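Intimin (Escherichia coli, PDB 6TPL) is a bacterial adhesin whose extracellular passenger includes two Ig-like domains, which form an extended juncture that probably restrains how far the adhesin can reach. Local coordinates at residues Ala38-Phe44 / Asn56-Gly62; Gln101-Thr107 / Val130-Asp134; Thr172-Val178 / Lys190-Phe196. All blocks are in the same frame, centred on the assembly; numbering follows the deposited sequence.

Interaction 1: Ala38-Phe44 / Asn56-Gly62; sequences ANVPVSF and NSANTNG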
loop_
_atom_site.group_PDB
_atom_site.type_symbol
_atom_site.label_atom_id
_atom_site.label_comp_id
_atom_site.label_asym_id
_atom_site.label_seq_id
_atom_site.Cartn_x
_atom_site.Cartn_y
_atom_site.Cartn_z
ATOM N N ALA A 38 -0.941 24.419 10.515
ATOM C CA ALA A 38 -0.958 23.945 11.889
ATOM C C ALA A 38 -2.378 23.931 12.445
ATOM O O ALA A 38 -3.262 24.664 11.994
ATOM C CB ALA A 38 -0.058 24.813 12.770
ATOM N N ASN A 39 -2.586 23.058 13.430
ATOM C CA ASN A 39 -3.818 23.018 14.218
ATOM C C ASN A 39 -5.034 22.634 13.379
ATOM O O ASN A 39 -6.156 23.047 13.675
ATOM C CB ASN A 39 -4.076 24.359 14.912
ATOM C CG ASN A 39 -2.935 24.781 15.817
ATOM O OD1 ASN A 39 -2.209 23.943 16.352
ATOM N ND2 ASN A 39 -2.774 26.088 15.996
ATOM N N VAL A 40 -4.836 21.832 12.345
ATOM C CA VAL A 40 -5.916 21.400 11.460
ATOM C C VAL A 40 -6.301 19.972 11.835
ATOM O O VAL A 40 -5.422 19.105 11.899
ATOM C CB VAL A 40 -5.493 21.473 9.981
ATOM C CG1 VAL A 40 -6.606 20.949 9.093
ATOM C CG2 VAL A 40 -5.121 22.898 9.610
ATOM N N PRO A 41 -7.585 19.687 12.075
ATOM C CA PRO A 41 -7.980 18.299 12.373
ATOM C C PRO A 41 -7.920 17.420 11.130
ATOM O O PRO A 41 -8.474 17.756 10.083
ATOM C CB PRO A 41 -9.414 18.440 12.903
ATOM C CG PRO A 41 -9.914 19.740 12.337
ATOM C CD PRO A 41 -8.708 20.634 12.203
ATOM N N VAL A 42 -7.229 16.290 11.256
ATOM C CA VAL A 42 -7.132 15.282 10.207
ATOM C C VAL A 42 -7.920 14.062 10.661
ATOM O O VAL A 42 -7.688 13.543 11.757
ATOM C CB VAL A 42 -5.668 14.907 9.915
ATOM C CG1 VAL A 42 -5.605 13.836 8.828
ATOM C CG2 VAL A 42 -4.861 16.135 9.503
ATOM N N SER A 43 -8.849 13.609 9.825
ATOM C CA SER A 43 -9.681 12.452 10.130
ATOM C C SER A 43 -9.070 11.200 9.511
ATOM O O SER A 43 -8.740 11.188 8.323
ATOM C CB SER A 43 -11.105 12.650 9.608
ATOM O OG SER A 43 -11.750 13.747 10.243
ATOM N N PHE A 44 -8.942 10.149 10.313
ATOM C CA PHE A 44 -8.362 8.887 9.877
ATOM C C PHE A 44 -9.426 7.795 9.860
ATOM O O PHE A 44 -10.254 7.706 10.772
ATOM C CB PHE A 44 -7.210 8.469 10.793
ATOM C CG PHE A 44 -6.156 9.522 10.961
ATOM C CD1 PHE A 44 -5.970 10.149 12.183
ATOM C CD2 PHE A 44 -5.348 9.882 9.897
ATOM C CE1 PHE A 44 -4.989 11.118 12.341
ATOM C CE2 PHE A 44 -4.370 10.846 10.047
ATOM C CZ PHE A 44 -4.193 11.466 11.266
ATOM N N ASN A 56 -9.205 8.602 15.710
ATOM C CA ASN A 56 -10.017 8.850 14.531
ATOM C C ASN A 56 -9.861 10.269 14.004
ATOM O O ASN A 56 -10.297 10.551 12.882
ATOM C CB ASN A 56 -11.488 8.578 14.853
ATOM C CG ASN A 56 -11.679 7.310 15.664
ATOM O OD1 ASN A 56 -11.255 6.227 15.257
ATOM N ND2 ASN A 56 -12.307 7.440 16.827
ATOM N N SER A 57 -9.243 11.158 14.777
ATOM C CA SER A 57 -9.046 12.534 14.346
ATOM C C SER A 57 -7.972 13.166 15.214
ATOM O O SER A 57 -8.077 13.143 16.445
ATOM C CB SER A 57 -10.350 13.329 14.442
ATOM O OG SER A 57 -10.112 14.712 14.263
ATOM N N ALA A 58 -6.955 13.737 14.569
ATOM C CA ALA A 58 -5.846 14.374 15.260
ATOM C C ALA A 58 -5.477 15.656 14.533
ATOM O O ALA A 58 -5.591 15.752 13.308
ATOM C CB ALA A 58 -4.631 13.443 15.344
ATOM N N ASN A 59 -5.037 16.642 15.300
ATOM C CA ASN A 59 -4.668 17.932 14.742
ATOM C C ASN A 59 -3.200 17.933 14.348
ATOM O O ASN A 59 -2.363 17.316 15.016
ATOM C CB ASN A 59 -4.947 19.051 15.749
ATOM C CG ASN A 59 -6.394 19.086 16.183
ATOM O OD1 ASN A 59 -7.290 19.357 15.382
ATOM N ND2 ASN A 59 -6.633 18.824 17.461
ATOM N N THR A 60 -2.899 18.616 13.248
ATOM C CA THR A 60 -1.518 18.793 12.834
ATOM C C THR A 60 -0.768 19.628 13.863
ATOM O O THR A 60 -1.349 20.452 14.573
ATOM C CB THR A 60 -1.455 19.465 11.465
ATOM O OG1 THR A 60 -2.046 20.767 11.535
ATOM C CG2 THR A 60 -2.185 18.622 10.427
ATOM N N ASN A 61 0.535 19.395 13.948
ATOM C CA ASN A 61 1.386 20.171 14.832
ATOM C C ASN A 61 1.848 21.425 14.092
ATOM O O ASN A 61 1.326 21.773 13.029
ATOM C CB ASN A 61 2.567 19.333 15.320
ATOM C CG ASN A 61 3.456 18.854 14.186
ATOM O OD1 ASN A 61 3.373 19.349 13.060
ATOM N ND2 ASN A 61 4.311 17.881 14.480
ATOM N N GLY A 62 2.859 22.101 14.638
ATOM C CA GLY A 62 3.365 23.322 14.036
ATOM C C GLY A 62 4.106 23.126 12.730
ATOM O O GLY A 62 4.432 24.119 12.069
HETATM O O HOH W 1 -1.741 20.980 17.371
HETATM O O HOH W 2 -11.976 5.958 12.083
#

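Interaction 2: Gln101-Thr107 / Val130-Asp134; sequences QTKASIT and VMKGD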
loop_
_atom_site.group_PDB
_atom_site.type_symbol
_atom_site.label_atom_id
_atom_site.label_comp_id
_atom_site.label_asym_id
_atom_site.label_seq_id
_atom_site.Cartn_x
_atom_site.Cartn_y
_atom_site.Cartn_z
ATOM N N GLN A 101 4.158 -14.032 11.734
ATOM C CA GLN A 101 5.611 -14.071 11.636
ATOM C C GLN A 101 6.142 -15.485 11.454
ATOM O O GLN A 101 7.279 -15.650 10.999
ATOM C CB GLN A 101 6.236 -13.444 12.880
ATOM C CG GLN A 101 5.911 -14.192 14.163
ATOM C CD GLN A 101 6.335 -13.443 15.408
ATOM O OE1 GLN A 101 5.518 -13.164 16.285
ATOM N NE2 GLN A 101 7.619 -13.120 15.496
ATOM N N THR A 102 5.364 -16.510 11.805
ATOM C CA THR A 102 5.872 -17.868 11.686
ATOM C C THR A 102 5.751 -18.423 10.273
ATOM O O THR A 102 6.282 -19.507 10.011
ATOM C CB THR A 102 5.148 -18.822 12.646
ATOM O OG1 THR A 102 3.784 -18.980 12.234
ATOM C CG2 THR A 102 5.209 -18.303 14.074
ATOM N N LYS A 103 5.078 -17.721 9.362
ATOM C CA LYS A 103 4.795 -18.249 8.034
ATOM C C LYS A 103 5.334 -17.323 6.952
ATOM O O LYS A 103 5.195 -16.099 7.041
ATOM C CB LYS A 103 3.285 -18.440 7.827
ATOM C CG LYS A 103 2.632 -19.407 8.792
ATOM C CD LYS A 103 1.115 -19.340 8.694
ATOM C CE LYS A 103 0.594 -19.982 7.417
ATOM N NZ LYS A 103 -0.892 -19.879 7.329
ATOM N N ALA A 104 5.939 -17.920 5.921
ATOM C CA ALA A 104 6.386 -17.176 4.747
ATOM C C ALA A 104 5.208 -16.423 4.140
ATOM O O ALA A 104 4.291 -17.036 3.585
ATOM C CB ALA A 104 7.028 -18.113 3.716
ATOM N N SER A 105 5.214 -15.093 4.254
ATOM C CA SER A 105 4.090 -14.269 3.834
ATOM C C SER A 105 4.586 -13.086 3.015
ATOM O O SER A 105 5.669 -12.552 3.261
ATOM C CB SER A 105 3.291 -13.736 5.044
ATOM O OG SER A 105 3.055 -14.741 6.012
ATOM N N ILE A 106 3.771 -12.669 2.047
ATOM C CA ILE A 106 4.025 -11.409 1.364
ATOM C C ILE A 106 3.918 -10.270 2.370
ATOM O O ILE A 106 2.933 -10.163 3.111
ATOM C CB ILE A 106 3.041 -11.200 0.208
ATOM C CG1 ILE A 106 3.272 -12.234 -0.885
ATOM C CG2 ILE A 106 3.206 -9.802 -0.363
ATOM C CD1 ILE A 106 2.208 -12.251 -1.966
ATOM N N THR A 107 4.936 -9.413 2.403
ATOM C CA THR A 107 4.935 -8.250 3.280
ATOM C C THR A 107 4.760 -6.939 2.535
ATOM O O THR A 107 4.404 -5.936 3.163
ATOM C CB THR A 107 6.237 -8.183 4.095
ATOM O OG1 THR A 107 7.356 -8.130 3.207
ATOM C CG2 THR A 107 6.351 -9.391 5.012
ATOM N N VAL A 130 8.699 -11.316 0.310
ATOM C CA VAL A 130 8.206 -12.390 1.162
ATOM C C VAL A 130 9.148 -12.523 2.347
ATOM O O VAL A 130 10.370 -12.563 2.169
ATOM C CB VAL A 130 8.113 -13.721 0.395
ATOM C CG1 VAL A 130 7.625 -14.816 1.320
ATOM C CG2 VAL A 130 7.201 -13.575 -0.804
ATOM N N MET A 131 8.584 -12.623 3.549
ATOM C CA MET A 131 9.391 -12.718 4.754
ATOM C C MET A 131 8.802 -13.744 5.715
ATOM O O MET A 131 7.619 -14.086 5.658
ATOM C CB MET A 131 9.512 -11.356 5.454
ATOM C CG MET A 131 9.899 -10.227 4.521
ATOM S SD MET A 131 10.251 -8.683 5.398
ATOM C CE MET A 131 11.835 -9.047 6.148
ATOM N N LYS A 132 9.670 -14.243 6.593
ATOM C CA LYS A 132 9.309 -15.152 7.673
ATOM C C LYS A 132 10.282 -14.865 8.805
ATOM O O LYS A 132 11.488 -14.759 8.566
ATOM C CB LYS A 132 9.400 -16.618 7.233
ATOM C CG LYS A 132 9.039 -17.623 8.323
ATOM C CD LYS A 132 8.975 -19.038 7.756
ATOM C CE LYS A 132 10.236 -19.384 6.970
ATOM N NZ LYS A 132 10.245 -20.788 6.477
ATOM N N GLY A 133 9.762 -14.701 10.016
ATOM C CA GLY A 133 10.616 -14.320 11.129
ATOM C C GLY A 133 11.306 -12.988 10.931
ATOM O O GLY A 133 12.404 -12.776 11.459
ATOM N N ASP A 134 10.681 -12.079 10.182
ATOM C CA ASP A 134 11.228 -10.762 9.867
ATOM C C ASP A 134 12.485 -10.848 9.012
ATOM O O ASP A 134 13.248 -9.880 8.922
ATOM C CB ASP A 134 11.511 -9.955 11.138
ATOM C CG ASP A 134 10.468 -8.884 11.386
ATOM O OD1 ASP A 134 9.688 -9.013 12.353
ATOM O OD2 ASP A 134 10.419 -7.916 10.600
#

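Interaction 3: Thr172-Val178 / Lys190-Phe196; sequences TPGKSLV and KAPEVEF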
loop_
_atom_site.group_PDB
_atom_site.type_symbol
_atom_site.label_atom_id
_atom_site.label_comp_id
_atom_site.label_asym_id
_atom_site.label_seq_id
_atom_site.Cartn_x
_atom_site.Cartn_y
_atom_site.Cartn_z
ATOM N N THR A 172 -4.554 -2.260 -24.564
ATOM C CA THR A 172 -5.806 -1.524 -24.474
ATOM C C THR A 172 -5.828 -0.695 -23.200
ATOM O O THR A 172 -5.216 -1.072 -22.192
ATOM C CB THR A 172 -7.026 -2.464 -24.489
ATOM O OG1 THR A 172 -7.060 -3.241 -23.281
ATOM C CG2 THR A 172 -6.967 -3.401 -25.682
ATOM N N PRO A 173 -6.525 0.438 -23.210
ATOM C CA PRO A 173 -6.544 1.314 -22.037
ATOM C C PRO A 173 -7.487 0.808 -20.956
ATOM O O PRO A 173 -8.421 0.046 -21.209
ATOM C CB PRO A 173 -7.042 2.650 -22.603
ATOM C CG PRO A 173 -7.960 2.233 -23.733
ATOM C CD PRO A 173 -7.342 0.972 -24.317
ATOM N N GLY A 174 -7.232 1.263 -19.742
ATOM C CA GLY A 174 -8.116 0.970 -18.628
ATOM C C GLY A 174 -7.348 0.799 -17.339
ATOM O O GLY A 174 -6.118 0.778 -17.310
ATOM N N LYS A 175 -8.113 0.688 -16.251
ATOM C CA LYS A 175 -7.541 0.434 -14.941
ATOM C C LYS A 175 -7.189 -1.039 -14.812
ATOM O O LYS A 175 -7.906 -1.910 -15.309
ATOM C CB LYS A 175 -8.515 0.831 -13.835
ATOM C CG LYS A 175 -8.837 2.320 -13.820
ATOM C CD LYS A 175 -9.610 2.720 -12.574
ATOM C CE LYS A 175 -9.894 4.218 -12.551
ATOM N NZ LYS A 175 -8.649 5.034 -12.462
ATOM N N SER A 176 -6.056 -1.317 -14.168
ATOM C CA SER A 176 -5.603 -2.685 -13.967
ATOM C C SER A 176 -5.263 -2.908 -12.501
ATOM O O SER A 176 -4.587 -2.085 -11.872
ATOM C CB SER A 176 -4.379 -3.026 -14.835
ATOM O OG SER A 176 -3.946 -4.352 -14.589
ATOM N N LEU A 177 -5.735 -4.032 -11.969
ATOM C CA LEU A 177 -5.453 -4.434 -10.596
ATOM C C LEU A 177 -4.659 -5.732 -10.629
ATOM O O LEU A 177 -5.172 -6.768 -11.063
ATOM C CB LEU A 177 -6.742 -4.603 -9.795
ATOM C CG LEU A 177 -6.560 -5.067 -8.346
ATOM C CD1 LEU A 177 -5.600 -4.148 -7.606
ATOM C CD2 LEU A 177 -7.907 -5.130 -7.643
ATOM N N VAL A 178 -3.416 -5.668 -10.171
ATOM C CA VAL A 178 -2.572 -6.846 -10.030
ATOM C C VAL A 178 -2.715 -7.378 -8.612
ATOM O O VAL A 178 -2.758 -6.613 -7.645
ATOM C CB VAL A 178 -1.105 -6.512 -10.356
ATOM C CG1 VAL A 178 -0.188 -7.621 -9.876
ATOM C CG2 VAL A 178 -0.922 -6.296 -11.855
ATOM N N LYS A 190 -3.363 -7.243 -2.820
ATOM C CA LYS A 190 -3.679 -6.356 -3.933
ATOM C C LYS A 190 -2.591 -5.301 -4.081
ATOM O O LYS A 190 -2.179 -4.681 -3.092
ATOM C CB LYS A 190 -5.031 -5.671 -3.720
ATOM C CG LYS A 190 -6.193 -6.616 -3.491
ATOM C CD LYS A 190 -6.432 -7.479 -4.709
ATOM C CE LYS A 190 -7.573 -8.453 -4.487
ATOM N NZ LYS A 190 -7.815 -9.302 -5.688
ATOM N N ALA A 191 -2.136 -5.096 -5.312
ATOM C CA ALA A 191 -1.233 -4.001 -5.619
ATOM C C ALA A 191 -2.020 -2.702 -5.748
ATOM O O ALA A 191 -3.249 -2.720 -5.870
ATOM C CB ALA A 191 -0.482 -4.290 -6.916
ATOM N N PRO A 192 -1.341 -1.554 -5.723
ATOM C CA PRO A 192 -2.017 -0.309 -6.105
ATOM C C PRO A 192 -2.641 -0.453 -7.487
ATOM O O PRO A 192 -2.059 -1.066 -8.385
ATOM C CB PRO A 192 -0.891 0.731 -6.103
ATOM C CG PRO A 192 0.199 0.142 -5.244
ATOM C CD PRO A 192 0.088 -1.353 -5.407
ATOM N N GLU A 193 -3.841 0.090 -7.646
ATOM C CA GLU A 193 -4.447 0.155 -8.969
ATOM C C GLU A 193 -3.610 1.057 -9.870
ATOM O O GLU A 193 -3.060 2.067 -9.426
ATOM C CB GLU A 193 -5.881 0.677 -8.865
ATOM C CG GLU A 193 -6.700 0.493 -10.122
ATOM C CD GLU A 193 -8.169 0.787 -9.895
ATOM O OE1 GLU A 193 -8.481 1.871 -9.363
ATOM O OE2 GLU A 193 -9.005 -0.073 -10.238
ATOM N N VAL A 194 -3.481 0.666 -11.136
ATOM C CA VAL A 194 -2.795 1.464 -12.143
ATOM C C VAL A 194 -3.747 1.670 -13.312
ATOM O O VAL A 194 -4.827 1.080 -13.372
ATOM C CB VAL A 194 -1.483 0.808 -12.617
ATOM C CG1 VAL A 194 -0.556 0.560 -11.429
ATOM C CG2 VAL A 194 -1.774 -0.489 -13.369
ATOM N N GLU A 195 -3.332 2.517 -14.258
ATOM C CA GLU A 195 -4.167 2.792 -15.421
ATOM C C GLU A 195 -3.325 2.954 -16.680
ATOM O O GLU A 195 -2.310 3.659 -16.679
ATOM C CB GLU A 195 -5.029 4.041 -15.195
ATOM C CG GLU A 195 -6.019 4.301 -16.326
ATOM C CD GLU A 195 -7.163 5.222 -15.935
ATOM O OE1 GLU A 195 -8.128 5.327 -16.721
ATOM O OE2 GLU A 195 -7.102 5.836 -14.852
ATOM N N PHE A 196 -3.764 2.295 -17.751
ATOM C CA PHE A 196 -3.153 2.417 -19.067
ATOM C C PHE A 196 -3.976 3.367 -19.926
ATOM O O PHE A 196 -5.211 3.348 -19.881
ATOM C CB PHE A 196 -3.048 1.049 -19.742
ATOM C CG PHE A 196 -2.064 0.126 -19.086
ATOM C CD1 PHE A 196 -2.417 -0.604 -17.961
ATOM C CD2 PHE A 196 -0.791 -0.016 -19.600
ATOM C CE1 PHE A 196 -1.508 -1.451 -17.366
ATOM C CE2 PHE A 196 0.119 -0.858 -19.012
ATOM C CZ PHE A 196 -0.236 -1.578 -17.894
HETATM O O HOH W 3 -2.307 -2.849 -10.345
#

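Interaction 1: Ala38-Phe44 / Asn56-Gly62
The Thr60 side chain ties the end of this pairing between Ala38-Phe44 and Asn56-Gly62 together. Its p rotamer (chi1 62°) turns OG1 to the chain across from it, where it accepts a nearly straight hydrogen bond from Val40 N (3.1 Å); OG1 is also hydrogen-bonded to Gln37 O. CG2 of the same residue meets Val42 CG2 at 3.8 Å, on the inner side with Val30 and Ala66. The backbone of Thr60 closes the end of the ladder, Thr60 N giving to Val40 O (2.9 Å) and Thr60 O accepting from Asn39 N (3.1 Å). Asn39 has positive phi, and its m rotamer lets a water bridge Asn39 OD1 and Thr60 O.

Strands 41-44 and 57-59 run antiparallel, at 153°, with Val42 and Ala58 as the hydrogen-bonded pair: Val42 N to Ala58 O is 2.7 Å and Ala58 N to Val42 O is 2.9 Å. Strand 57-59 is an edge strand of one sheet of the Ig-like beta sandwich, and the two faces differ accordingly. Pro41, Ser43, Ser57 and Asn59 lie on the outer face, where the m rotamer of Asn59 brings OD1 back to Pro41 CB (3.4 Å). Val42 (t) and Ala58 point to the opposite face, and Val42 packs on Ala28 and Val30 of the facing sheet. Phe44, m with chi2 112°, presents its ring edge to Ala58, CE1 lying 3.8 Å from Ala58 CB; its N donates to Asn56 O (2.9 Å), while a second water joins Phe44 O to Asn56 OD1.

Interaction 2: Gln101-Thr107 / Val130-Asp134
Strands 105-107 and 130-132 approach to 4.7 Å with their directions 116° apart, so the antiparallel pairing is strongly splayed and brief. Ser105 and Met131 form its hydrogen-bonded pair, Ser105 N to Met131 O at 3.0 Å and Met131 N to Ser105 O at 2.9 Å; Ile106 and Val130 follow as a non-hydrogen-bonded pair. Ahead of the strand the chain bends away at Thr102 and Lys103, and a further bond, Gly133 N to Gln101 O (2.8 Å), ties Gln101 to the turn after Lys132, where Gly133 has positive phi.

Val130 fills the inner face: its CG1 lies 4.1 Å from Ala104 CB and its CG2 4.2 Å from Ile106 CG1. On the other face Met131 CG rests 3.5 Å from Thr107 OG1. The Lys132 side chain, bent at chi3 (51°), runs alongside the bend, with CD 3.5 Å from Thr102 O. Ser105 OG (m) donates to Lys103 O at 2.7 Å, bracing the loop just before the strand, and Lys103 NZ reaches Asp184 O.

The contact opens the second Ig-like domain where the chain arrives from strand 91-99 of the first. Ser105 and Thr107 touch Val99 and Ile106 touches Ile97, while Gln101 and Thr107 meet strand 15-17 at Lys17 and Ser15; on its other flank, Val130 is backbone-bonded to Val137 and Gly162.

Interaction 3: Thr172-Val178 / Lys190-Phe196
Lys190 starts the second segment with its aliphatic chain beside Leu177, CD 4.0 Å from Leu177 CD2, and its NZ in a salt bridge to Asp188. Ala191 N donates to Val178 O (2.9 Å), and its CB packs on Val178 CB at 4.1 Å. At Pro192 the direct ladder is interrupted: a water takes over, joining Pro192 O to Ser176 O and Val178 N. Glu193 OE1 lies 3.5 Å from Lys175 CD but 4.4 Å from Lys175 NZ, too far for a salt bridge. Val194 resumes the pairing with Ser176, Ser176 N to Val194 O being 2.8 Å and Val194 N to Ser176 O 3.1 Å. Outward, Glu195 OE2 forms a salt bridge with Lys175 NZ (3.0 Å). Phe196 closes the ladder through both backbone bonds to Gly174, its ring edge near Ser176 CB and its side chain on Leu168. The inner face is mostly apolar; antiparallel pairing of the final strand, 194-197, with strand 174-181, one face on the core, is characteristic of the Ig-like beta sandwich.

How the interactions relate
All three contacts are antiparallel strand pairs, and none touches another. Interactions 1 and 3 turn one face into a sandwich core and the other to the surface; the second face of interaction 2 is partly covered by the first domain at the junction. Interaction 1 belongs to the first Ig-like domain; interactions 2 and 3 lie in the second, on its two different sheets. At the edge strand of interaction 1 the outer groups are uncharged, mostly Ser and Asn with one proline, and two waters bridge. Interaction 2 makes just three cross-segment hydrogen bonds and buries the least area. Interaction 3 buries the most and alone has a salt bridge between its segments, its water replacing direct pairing.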